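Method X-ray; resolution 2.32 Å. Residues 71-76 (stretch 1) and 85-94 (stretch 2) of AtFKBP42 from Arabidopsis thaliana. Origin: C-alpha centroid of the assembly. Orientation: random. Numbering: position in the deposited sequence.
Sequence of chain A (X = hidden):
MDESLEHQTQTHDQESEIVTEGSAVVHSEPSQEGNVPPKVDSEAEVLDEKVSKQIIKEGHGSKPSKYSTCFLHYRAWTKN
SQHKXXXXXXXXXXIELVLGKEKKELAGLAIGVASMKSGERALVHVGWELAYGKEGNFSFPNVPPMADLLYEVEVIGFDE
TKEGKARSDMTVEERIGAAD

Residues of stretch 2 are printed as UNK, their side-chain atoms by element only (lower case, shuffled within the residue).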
# COMPACT_ATOMS: atom_id res chain seq x y z
N PHE A 71 -6.07 6.39 -7.61
CA PHE A 71 -4.82 6.83 -8.21
C PHE A 71 -3.89 7.07 -7.04
O PHE A 71 -4.24 7.79 -6.10
CB PHE A 71 -5.06 8.10 -9.03
CG PHE A 71 -5.77 7.83 -10.31
CD1 PHE A 71 -5.09 7.27 -11.39
CD2 PHE A 71 -7.13 8.07 -10.43
CE1 PHE A 71 -5.77 6.94 -12.57
CE2 PHE A 71 -7.82 7.74 -11.59
CZ PHE A 71 -7.13 7.18 -12.67
N LEU A 72 -2.71 6.45 -7.09
CA LEU A 72 -1.78 6.59 -5.98
C LEU A 72 -0.30 6.42 -6.30
O LEU A 72 0.08 5.84 -7.32
CB LEU A 72 -2.17 5.59 -4.88
CG LEU A 72 -1.96 4.12 -5.26
CD1 LEU A 72 -0.78 3.57 -4.50
CD2 LEU A 72 -3.20 3.32 -4.93
N HIS A 73 0.52 6.97 -5.41
CA HIS A 73 1.97 6.87 -5.49
C HIS A 73 2.37 5.96 -4.33
O HIS A 73 1.67 5.91 -3.32
CB HIS A 73 2.62 8.24 -5.27
CG HIS A 73 2.84 9.02 -6.52
ND1 HIS A 73 3.47 8.48 -7.63
CD2 HIS A 73 2.58 10.30 -6.83
CE1 HIS A 73 3.58 9.40 -8.56
NE2 HIS A 73 3.05 10.53 -8.10
N TYR A 74 3.48 5.25 -4.47
CA TYR A 74 3.92 4.39 -3.38
C TYR A 74 5.32 3.81 -3.55
O TYR A 74 5.84 3.71 -4.65
CB TYR A 74 2.93 3.25 -3.16
CG TYR A 74 3.09 2.06 -4.09
CD1 TYR A 74 3.97 1.02 -3.78
CD2 TYR A 74 2.36 1.98 -5.27
CE1 TYR A 74 4.11 -0.07 -4.64
CE2 TYR A 74 2.50 0.90 -6.13
CZ TYR A 74 3.37 -0.12 -5.82
OH TYR A 74 3.50 -1.19 -6.68
N ARG A 75 5.92 3.46 -2.42
CA ARG A 75 7.23 2.82 -2.40
C ARG A 75 7.02 1.51 -1.67
O ARG A 75 6.16 1.42 -0.79
CB ARG A 75 8.26 3.66 -1.65
CG ARG A 75 8.58 4.99 -2.29
CD ARG A 75 9.75 5.66 -1.58
NE ARG A 75 10.07 6.95 -2.18
CZ ARG A 75 9.50 8.10 -1.85
NH1 ARG A 75 8.56 8.15 -0.91
NH2 ARG A 75 9.84 9.21 -2.50
N ALA A 76 7.79 0.50 -2.04
CA ALA A 76 7.65 -0.79 -1.39
C ALA A 76 9.01 -1.31 -0.96
O ALA A 76 9.98 -1.23 -1.71
CB ALA A 76 6.97 -1.77 -2.32
N UNK A 85 12.05 -2.14 -3.71
CA UNK A 85 11.86 -2.76 -5.01
C UNK A 85 10.77 -2.09 -5.85
O UNK A 85 10.43 -2.55 -6.94
c UNK A 85 10.17 -4.72 -2.80
c UNK A 85 7.86 -4.95 -4.32
c UNK A 85 7.79 -5.13 -2.94
c UNK A 85 10.24 -4.54 -4.18
c UNK A 85 11.56 -4.25 -4.83
c UNK A 85 9.08 -4.64 -4.93
c UNK A 85 8.95 -5.02 -2.18
N UNK A 86 10.24 -0.98 -5.35
CA UNK A 86 9.20 -0.24 -6.08
C UNK A 86 9.18 1.20 -5.55
O UNK A 86 9.31 1.42 -4.35
o UNK A 86 7.72 -3.30 -7.63
o UNK A 86 5.58 -2.91 -7.73
c UNK A 86 6.75 -2.52 -7.52
c UNK A 86 7.00 -1.05 -7.14
c UNK A 86 7.84 -0.90 -5.87
N UNK A 87 9.04 2.16 -6.46
CA UNK A 87 9.02 3.59 -6.13
C UNK A 87 8.38 4.35 -7.28
O UNK A 87 9.07 4.80 -8.20
c UNK A 87 10.51 5.43 -5.20
c UNK A 87 10.45 4.09 -5.93
o UNK A 87 11.38 5.58 -4.32
o UNK A 87 9.71 6.33 -5.51
N UNK A 88 7.06 4.51 -7.24
CA UNK A 88 6.36 5.23 -8.30
C UNK A 88 6.72 6.70 -8.38
O UNK A 88 6.60 7.29 -9.44
o UNK A 88 4.38 5.72 -6.96
c UNK A 88 4.82 5.09 -8.17
c UNK A 88 4.41 3.61 -8.19
N UNK A 89 7.16 7.29 -7.28
CA UNK A 89 7.57 8.70 -7.29
C UNK A 89 8.83 8.86 -8.13
O UNK A 89 8.93 9.77 -8.93
c UNK A 89 6.08 8.98 -3.98
c UNK A 89 5.63 7.46 -2.17
c UNK A 89 5.86 10.73 -5.36
c UNK A 89 4.52 8.24 -1.79
c UNK A 89 7.86 9.21 -5.88
c UNK A 89 6.64 9.63 -5.12
c UNK A 89 4.18 9.38 -2.47
c UNK A 89 4.97 9.73 -3.57
n UNK A 89 4.86 10.80 -4.43
c UNK A 89 6.41 7.82 -3.27
N UNK A 90 9.80 7.96 -7.94
CA UNK A 90 11.03 8.04 -8.70
C UNK A 90 10.75 7.90 -10.19
O UNK A 90 11.28 8.67 -10.99
n UNK A 90 15.02 6.59 -10.34
c UNK A 90 13.85 6.06 -9.86
c UNK A 90 13.31 6.98 -9.02
c UNK A 90 12.03 6.96 -8.25
n UNK A 90 14.17 8.05 -9.01
c UNK A 90 15.20 7.79 -9.81
N UNK A 91 9.91 6.94 -10.57
CA UNK A 91 9.63 6.75 -11.98
C UNK A 91 8.52 7.66 -12.51
O UNK A 91 8.06 7.49 -13.64
o UNK A 91 7.32 2.44 -11.38
c UNK A 91 8.07 4.74 -11.60
c UNK A 91 7.66 3.36 -12.16
c UNK A 91 9.30 5.29 -12.29
o UNK A 91 7.67 3.21 -13.40
N UNK A 92 8.12 8.63 -11.70
CA UNK A 92 7.09 9.58 -12.08
C UNK A 92 5.92 8.89 -12.75
O UNK A 92 5.45 9.33 -13.79
o UNK A 92 9.79 11.81 -14.85
c UNK A 92 9.57 12.15 -13.68
c UNK A 92 7.67 10.60 -13.06
c UNK A 92 9.02 11.17 -12.66
n UNK A 92 9.80 13.38 -13.24
N UNK A 93 5.44 7.79 -12.18
CA UNK A 93 4.33 7.06 -12.77
C UNK A 93 3.36 6.50 -11.73
O UNK A 93 3.44 5.32 -11.37
o UNK A 93 3.85 6.14 -16.56
c UNK A 93 3.81 5.11 -14.40
n UNK A 93 1.92 6.29 -15.40
c UNK A 93 3.19 5.89 -15.55
c UNK A 93 4.88 5.92 -13.63
N UNK A 94 2.43 7.32 -11.24
CA UNK A 94 1.49 6.79 -10.25
C UNK A 94 0.66 5.68 -10.87
O UNK A 94 0.58 5.57 -12.09
c UNK A 94 0.66 8.02 -9.87
c UNK A 94 2.08 8.70 -11.61
c UNK A 94 0.64 8.81 -11.12

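Position 85 carries seven side-chain carbons, one followed by a six-membered all-carbon ring, with no heteroatom. One ring face lies over Ala76 CB, 3.9 Å from the ring centroid and 26° off its normal. A bare phenyl on one methylene is Phe85. Its backbone N donates to Ala76 O at 3.0 Å.

Position 86 has three carbons in a chain, the third bearing two oxygens. One of these oxygens accepts a hydrogen bond from Tyr74 OH. A carboxylate at the end of two methylenes is Glu86, and the bond runs from Tyr74 OH to Glu86 OE2 at 2.9 Å. The main chain pairs as well: Ala76 N donates to Glu86 O at 2.9 Å, with an angle of 158° at the hydrogen.

Position 87 shows two carbons, the second carrying two oxygens, one of which lies 2.9 Å from Arg75 NE, near the guanidinium plane. The carboxylate is one methylene shorter than at 86, so this is Asp87, and the pair Arg75 NE to Asp87 OD2 is a salt bridge. The other oxygen, Asp87 OD1, accepts from the backbone N of position 90 at 2.9 Å, tying the strand end to the turn that follows.

Position 88 has a CB carrying one oxygen and one carbon; the oxygen lies 2.7 Å from Tyr74 N and 3.0 Å from His73 ND1. That branching identifies Thr88. Its OG1 accepts from Tyr74 N and is hydrogen-bonded to His73 ND1, while Thr88 N donates to Tyr74 O at 3.0 Å.

Position 89 holds ten side-chain atoms: one carbon, then fused five- and six-membered rings containing eight carbons and one nitrogen. The five-membered ring stacks, offset, with the His73 ring, centroids 4.0 Å apart and planes at 27°. Only an indole fits, hence Trp89. Trp89 CE3 also lies over a face of the Arg75 guanidinium, 3.2 Å from Arg75 NH1.

Position 90 has one carbon and a five-membered ring of three carbons and two nitrogens, an imidazole that does not touch stretch 1: His90.

Position 91 has three carbons, the third with two oxygens, and makes no contact across: Glu91.

Position 92 has three carbons ending in one oxygen and one nitrogen, a carboxamide: Gln92. Backbone Gln92 N donates to Trp89 O at 3.1 Å, within the type I turn from Trp89 to Gln92.

Position 93 repeats that composition and is Gln93. Backbone Gln93 N donates to Thr88 O at 3.0 Å, while its CA-to-CB bond points away from stretch 1.

Position 94 has three carbons closing a ring onto the backbone N. Its CB sits 3.7 Å from the His73 ring centroid, 21° off the normal, on the face opposite Trp89. The closed ring defines Pro94.

The contact therefore has two parts. Antiparallel pairing brings Arg75 and Asp87 to a CA-CA distance of 4.2 Å, their side chains on the same sheet face, where the salt bridge forms. Beyond the strand, Thr88 OG1 bonds to Tyr74 N, and the turn returns the chain so that Trp89 and Pro94 sandwich the His73 ring. Together the two stretches bury 765 Å².

Stretch 2 85-94: FEDTWHEQQP
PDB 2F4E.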